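Local coordinates for D-glyceraldehyde dehydrogenase (NADP(+)) (Thermoplasma acidophilum, PDB 5IZD), which oxidises D-glyceraldehyde to (R)-glycerate with NADP(+) as electron acceptor, a step of the non-phosphorylated Entner-Doudoroff pathway, at the interface of chains A and B and the interface of chains A and C. Numbering follows the deposited sequence. Chains: chain A/B/C, D-glyceraldehyde dehydrogenase (NADP(+)).

Contact 1: the interface of chains A and B. Residues chain A 137-139, 469-471; chain B 429, 431, 448-450.
B:Phe450 lays one face of its ring against the side chain of A:Lys469, whose CG stands 3.7 Å above the ring plane, offset toward the rim. This is the tightly packed part of the patch, a piece of the two-fold A-B interface of this homotetrameric aldehyde dehydrogenase. At the ring's edge, in plane, A:Val137 CG2 closes on B:Phe450 CZ at 3.8 Å, the two side chains crossing at about a right angle. Within chain B, B:Phe450 CE2 sits over the centre of one face of the B:Arg429 guanidinium and backs the group from that side. That guanidinium points end-on at one backbone carbonyl: NH1 and NH2 both donate to A:Pro138 O, at 3.0 Å for NH1 and 3.1 Å for NH2. The acceptor lies 5° out of the guanidinium plane, and two bonds from one flat group should restrict its rotation.

Contacts are sparser toward A:Lys471, where little surface is hidden: its CA lies 3.5 Å from the backbone carbonyl B:Gly431 O, and CB passes 4.1 Å from B:Phe450 CE1. A:Lys469 reaches further across. CG is anti to the backbone N (chi1 -174°) and a bend at chi2 (77°) carries the aliphatic part past the ring, until the amine meets B:Thr448 tip to tip. A:Lys469 NZ donates to the threonine hydroxyl, B:Thr448 OG1, at 2.9 Å, and more weakly to the backbone carbonyl B:Gly449 O at 3.3 Å.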
# COMPACT_ATOMS: atom_id res chain seq x y z
N VAL A 137 -10.23 12.15 1.61
CA VAL A 137 -11.46 12.90 1.33
C VAL A 137 -11.25 13.76 0.06
O VAL A 137 -10.13 14.13 -0.25
CB VAL A 137 -11.85 13.83 2.49
CG1 VAL A 137 -12.17 13.04 3.73
CG2 VAL A 137 -10.77 14.85 2.80
N PRO A 138 -12.33 14.14 -0.60
CA PRO A 138 -12.11 15.00 -1.78
C PRO A 138 -11.51 16.37 -1.41
O PRO A 138 -11.66 16.82 -0.27
CB PRO A 138 -13.52 15.14 -2.42
CG PRO A 138 -14.47 14.49 -1.49
CD PRO A 138 -13.74 13.75 -0.42
N TYR A 139 -10.77 16.97 -2.33
CA TYR A 139 -10.31 18.38 -2.20
C TYR A 139 -11.46 19.35 -2.23
O TYR A 139 -11.38 20.42 -1.65
CB TYR A 139 -9.32 18.81 -3.30
CG TYR A 139 -7.93 18.33 -3.07
CD1 TYR A 139 -7.56 17.05 -3.39
CD2 TYR A 139 -6.98 19.17 -2.51
CE1 TYR A 139 -6.29 16.60 -3.14
CE2 TYR A 139 -5.67 18.74 -2.25
CZ TYR A 139 -5.34 17.44 -2.54
OH TYR A 139 -4.09 16.98 -2.34
N LYS A 469 -7.47 14.17 -0.60
CA LYS A 469 -6.67 14.73 0.47
C LYS A 469 -6.68 13.84 1.71
O LYS A 469 -7.76 13.47 2.16
CB LYS A 469 -7.21 16.10 0.84
CG LYS A 469 -6.36 16.83 1.87
CD LYS A 469 -5.13 17.40 1.18
CE LYS A 469 -4.19 18.01 2.19
NZ LYS A 469 -3.10 18.60 1.37
N LEU A 470 -5.52 13.58 2.27
CA LEU A 470 -5.37 12.81 3.48
C LEU A 470 -5.53 13.78 4.64
O LEU A 470 -4.98 14.83 4.61
CB LEU A 470 -3.99 12.17 3.51
CG LEU A 470 -3.70 10.94 4.36
CD1 LEU A 470 -4.65 9.80 4.22
CD2 LEU A 470 -2.29 10.42 4.18
N LYS A 471 -6.30 13.44 5.65
CA LYS A 471 -6.48 14.31 6.85
C LYS A 471 -6.37 13.38 8.05
O LYS A 471 -6.73 12.21 7.92
CB LYS A 471 -7.86 15.00 6.80
CG LYS A 471 -9.01 14.11 7.13
CD LYS A 471 -10.37 14.64 6.77
CE LYS A 471 -10.75 15.99 7.34
NZ LYS A 471 -10.99 16.02 8.81
N ARG B 429 -12.94 20.49 8.11
CA ARG B 429 -12.11 20.38 6.93
C ARG B 429 -10.76 21.00 7.21
O ARG B 429 -10.40 22.03 6.65
CB ARG B 429 -12.81 21.04 5.73
CG ARG B 429 -14.12 20.35 5.38
CD ARG B 429 -13.92 19.14 4.46
NE ARG B 429 -13.38 19.60 3.20
CZ ARG B 429 -12.98 18.83 2.20
NH1 ARG B 429 -13.01 17.51 2.28
NH2 ARG B 429 -12.52 19.41 1.11
N GLY B 431 -6.54 19.61 8.22
CA GLY B 431 -5.63 18.48 8.07
C GLY B 431 -5.40 17.65 9.32
O GLY B 431 -5.06 16.47 9.22
N THR B 448 -0.28 18.14 7.24
CA THR B 448 -0.74 18.78 6.00
C THR B 448 -1.98 19.54 6.41
O THR B 448 -2.46 19.39 7.57
CB THR B 448 -1.16 17.71 4.94
OG1 THR B 448 -1.32 18.30 3.64
CG2 THR B 448 -2.44 16.97 5.38
N GLY B 449 -2.53 20.29 5.47
CA GLY B 449 -3.82 20.91 5.66
C GLY B 449 -4.47 21.35 4.37
O GLY B 449 -3.95 21.07 3.30
N PHE B 450 -5.61 22.04 4.52
CA PHE B 450 -6.46 22.47 3.42
C PHE B 450 -6.28 23.97 3.23
O PHE B 450 -5.73 24.64 4.10
CB PHE B 450 -7.95 22.24 3.80
CG PHE B 450 -8.37 20.80 3.88
CD1 PHE B 450 -8.04 20.00 4.99
CD2 PHE B 450 -9.12 20.22 2.84
CE1 PHE B 450 -8.45 18.67 5.06
CE2 PHE B 450 -9.52 18.90 2.89
CZ PHE B 450 -9.21 18.13 4.02

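Contact 2: the interface of chains A and C. Residues chain A 120-123; chain C 119-121.
A:Val122 and C:Gly120 pair as an antiparallel beta bridge, joining the 120-124 strands of chains A and C. C:Gly120 N donates to A:Val122 O at 2.9 Å, in the carbonyl plane. The return bond, A:Val122 N to C:Gly120 O, is 3.2 Å; its donor sits above the carbonyl plane, 81° out of it, and misses the lone pairs.

The side chain of C:Asn119 borders this pair. CB lies 3.6 Å from A:Val122 O and meets A:Val123 CG1 at 4.0 Å. A chi1 of 58° sets CG between the backbone N and the carbonyl carbon, turning the amide back toward C:Gly120 and flat against the A:Glu121 carboxylate. The two planes are stacked 5° apart; C:Asn119 OD1 comes 3.2 Å from A:Glu121 OE1, two acceptors that do not bond, probably a slightly strained pair. ND2 also lies near OE1, but its N-H points elsewhere: it donates to C:Gly120 O at 2.9 Å. This donor and A:Val122 N reach that oxygen from opposite faces of its plane. An alanine here removes the ND2 donor and the flat amide, and would probably leave C:Gly120 O less firmly held and the A:Glu121 carboxylate free to turn.

The bridge makes one continuous sheet across two subunits of the tetramer.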
# COMPACT_ATOMS: atom_id res chain seq x y z
N GLY A 120 -8.14 4.89 3.42
CA GLY A 120 -7.33 5.61 4.39
C GLY A 120 -6.52 4.63 5.27
O GLY A 120 -6.43 3.40 4.96
N GLU A 121 -5.97 5.13 6.37
CA GLU A 121 -5.07 4.33 7.19
C GLU A 121 -5.38 4.58 8.68
O GLU A 121 -5.95 5.64 9.06
CB GLU A 121 -3.59 4.59 6.82
CG GLU A 121 -3.34 4.32 5.35
CD GLU A 121 -1.92 4.13 4.89
OE1 GLU A 121 -0.92 4.14 5.67
OE2 GLU A 121 -1.80 3.92 3.66
N VAL A 122 -5.05 3.58 9.48
CA VAL A 122 -5.09 3.68 10.95
C VAL A 122 -3.68 3.44 11.43
O VAL A 122 -3.08 2.39 11.10
CB VAL A 122 -5.99 2.64 11.60
CG1 VAL A 122 -6.04 2.87 13.12
CG2 VAL A 122 -7.39 2.70 11.07
N VAL A 123 -3.13 4.39 12.17
CA VAL A 123 -1.79 4.22 12.72
C VAL A 123 -1.77 4.31 14.23
O VAL A 123 -2.59 4.92 14.85
CB VAL A 123 -0.68 5.07 12.02
CG1 VAL A 123 -0.92 5.08 10.50
CG2 VAL A 123 -0.60 6.48 12.49
N ASN C 119 0.57 -0.14 8.99
CA ASN C 119 -0.71 0.48 9.22
C ASN C 119 -1.93 -0.44 8.98
O ASN C 119 -1.90 -1.35 8.17
CB ASN C 119 -0.84 1.70 8.31
CG ASN C 119 -0.69 1.38 6.81
OD1 ASN C 119 0.45 1.27 6.29
ND2 ASN C 119 -1.85 1.28 6.06
N GLY C 120 -3.00 -0.12 9.68
CA GLY C 120 -4.28 -0.63 9.39
C GLY C 120 -4.94 0.22 8.32
O GLY C 120 -4.28 1.07 7.70
N GLU C 121 -6.23 0.02 8.09
CA GLU C 121 -6.95 0.77 7.04
C GLU C 121 -8.29 1.31 7.52
O GLU C 121 -8.84 0.83 8.51
CB GLU C 121 -7.12 -0.09 5.77
CG GLU C 121 -5.75 -0.58 5.35
CD GLU C 121 -5.58 -1.10 3.96
OE1 GLU C 121 -6.55 -1.22 3.17
OE2 GLU C 121 -4.37 -1.45 3.69

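Contact 3: the interface of chains A and C. Residues chain A 121-122, 133-135; chain C 121-122, 131, 133, 135.
A:Phe133 and C:Phe133 meet edge-to-face across the two-fold A-C interface of this aldehyde dehydrogenase family member, on strands 130-138 of the two subunits. Their ring planes are inclined by 68° with centroids 5.3 Å apart, and the side chains cross at about a right angle, the nearest atoms being A:Phe133 CD1 and C:Phe133 CE1, 3.8 Å apart. Both phenylalanines have CG anti to the carbonyl carbon (chi1 -61° in each), which sends the rings toward one another from opposite chains.

Each ring also receives a tyrosine tip at its rim. The phenol oxygen A:Tyr135 OH lies in the plane of the C:Phe133 ring, 3.4 Å from CZ, and C:Tyr135 OH takes the matching position at 3.5 Å from A:Phe133 CZ. With both oxygens at ring edges, neither contact is a hydrogen bond to a ring face; among the residues of this patch, no nitrogen or oxygen lies within bonding range of one on the other side.

The two valines meet beside the aromatic group. A:Val122 CG2 touches C:Val122 CG2 at 3.5 Å, again with the side chains near a right angle. Their other methyls turn toward the tyrosines: C:Val122 CG1 lies 3.9 Å from A:Tyr135 CE1, while A:Val122 CG1 is 4.1 Å from C:Tyr135 CE1.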
# COMPACT_ATOMS: atom_id res chain seq x y z
N GLU A 121 -5.97 5.13 6.37
CA GLU A 121 -5.07 4.33 7.19
C GLU A 121 -5.38 4.58 8.68
O GLU A 121 -5.95 5.64 9.06
CB GLU A 121 -3.59 4.59 6.82
CG GLU A 121 -3.34 4.32 5.35
CD GLU A 121 -1.92 4.13 4.89
OE1 GLU A 121 -0.92 4.14 5.67
OE2 GLU A 121 -1.80 3.92 3.66
N VAL A 122 -5.05 3.58 9.48
CA VAL A 122 -5.09 3.68 10.95
C VAL A 122 -3.68 3.44 11.43
O VAL A 122 -3.08 2.39 11.10
CB VAL A 122 -5.99 2.64 11.60
CG1 VAL A 122 -6.04 2.87 13.12
CG2 VAL A 122 -7.39 2.70 11.07
N PHE A 133 -6.24 8.30 12.94
CA PHE A 133 -7.04 7.87 11.81
C PHE A 133 -6.70 8.76 10.62
O PHE A 133 -6.77 10.01 10.70
CB PHE A 133 -8.52 7.90 12.16
CG PHE A 133 -8.88 7.00 13.28
CD1 PHE A 133 -9.04 5.65 13.07
CD2 PHE A 133 -8.93 7.48 14.59
CE1 PHE A 133 -9.29 4.79 14.14
CE2 PHE A 133 -9.24 6.63 15.65
CZ PHE A 133 -9.41 5.27 15.42
N GLN A 134 -6.33 8.16 9.51
CA GLN A 134 -6.06 8.97 8.31
C GLN A 134 -7.10 8.73 7.26
O GLN A 134 -7.13 7.69 6.68
CB GLN A 134 -4.65 8.68 7.84
CG GLN A 134 -3.66 9.05 8.92
CD GLN A 134 -2.25 8.72 8.59
OE1 GLN A 134 -1.95 7.64 8.08
NE2 GLN A 134 -1.36 9.65 8.86
N TYR A 135 -7.96 9.72 7.01
CA TYR A 135 -9.04 9.58 6.04
C TYR A 135 -8.60 10.18 4.71
O TYR A 135 -7.81 11.10 4.70
CB TYR A 135 -10.29 10.36 6.48
CG TYR A 135 -11.11 9.75 7.56
CD1 TYR A 135 -10.57 8.86 8.47
CD2 TYR A 135 -12.46 10.07 7.70
CE1 TYR A 135 -11.33 8.32 9.47
CE2 TYR A 135 -13.22 9.51 8.72
CZ TYR A 135 -12.64 8.64 9.60
OH TYR A 135 -13.30 8.05 10.64
N GLU C 121 -6.23 0.02 8.09
CA GLU C 121 -6.95 0.77 7.04
C GLU C 121 -8.29 1.31 7.52
O GLU C 121 -8.84 0.83 8.51
CB GLU C 121 -7.12 -0.09 5.77
CG GLU C 121 -5.75 -0.58 5.35
CD GLU C 121 -5.58 -1.10 3.96
OE1 GLU C 121 -6.55 -1.22 3.17
OE2 GLU C 121 -4.37 -1.45 3.69
N VAL C 122 -8.78 2.33 6.80
CA VAL C 122 -10.15 2.88 7.00
C VAL C 122 -10.80 2.84 5.64
O VAL C 122 -10.24 3.41 4.68
CB VAL C 122 -10.15 4.34 7.47
CG1 VAL C 122 -11.60 4.82 7.68
CG2 VAL C 122 -9.33 4.47 8.76
N LYS C 131 -18.47 3.81 8.82
CA LYS C 131 -17.11 3.50 8.38
C LYS C 131 -16.70 2.11 8.82
O LYS C 131 -17.25 1.55 9.77
CB LYS C 131 -16.07 4.50 8.91
CG LYS C 131 -16.18 5.92 8.46
CD LYS C 131 -15.95 6.04 6.95
CE LYS C 131 -16.12 7.45 6.47
NZ LYS C 131 -17.56 7.78 6.24
N PHE C 133 -13.34 0.31 10.06
CA PHE C 133 -11.94 0.44 10.52
C PHE C 133 -11.26 -0.92 10.50
O PHE C 133 -11.81 -1.90 11.01
CB PHE C 133 -11.96 1.05 11.95
CG PHE C 133 -12.59 2.42 11.99
CD1 PHE C 133 -11.88 3.53 11.56
CD2 PHE C 133 -13.92 2.60 12.34
CE1 PHE C 133 -12.47 4.81 11.56
CE2 PHE C 133 -14.51 3.87 12.31
CZ PHE C 133 -13.78 4.96 11.94
N TYR C 135 -8.00 -2.73 11.84
CA TYR C 135 -6.81 -2.67 12.69
C TYR C 135 -5.95 -3.88 12.42
O TYR C 135 -6.47 -4.97 12.16
CB TYR C 135 -7.22 -2.69 14.16
CG TYR C 135 -7.81 -1.43 14.75
CD1 TYR C 135 -8.53 -0.52 14.01
CD2 TYR C 135 -7.67 -1.18 16.11
CE1 TYR C 135 -9.09 0.61 14.59
CE2 TYR C 135 -8.20 -0.04 16.70
CZ TYR C 135 -8.91 0.85 15.93
OH TYR C 135 -9.46 1.94 16.54

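Contacts 2 and 3 belong to one A-C interface: their C-alpha centres are about 4 Å apart, and they share A:Glu121, A:Val122 and C:Glu121. The centre of contact 1, on the A-B interface, lies about 16 Å from that of contact 2 and 14 Å from that of contact 3. Strand 130-138 of chain A links the two interfaces, entering contact 3 through A:Phe133 and A:Tyr135 and contact 1 through A:Val137 and A:Pro138. One subunit thus meets two different partners, in keeping with the dimer of dimers. The three centres lie about 22, 30 and 31 Å from the active-site A:Glu247, which suggests roles in assembly rather than direct catalysis.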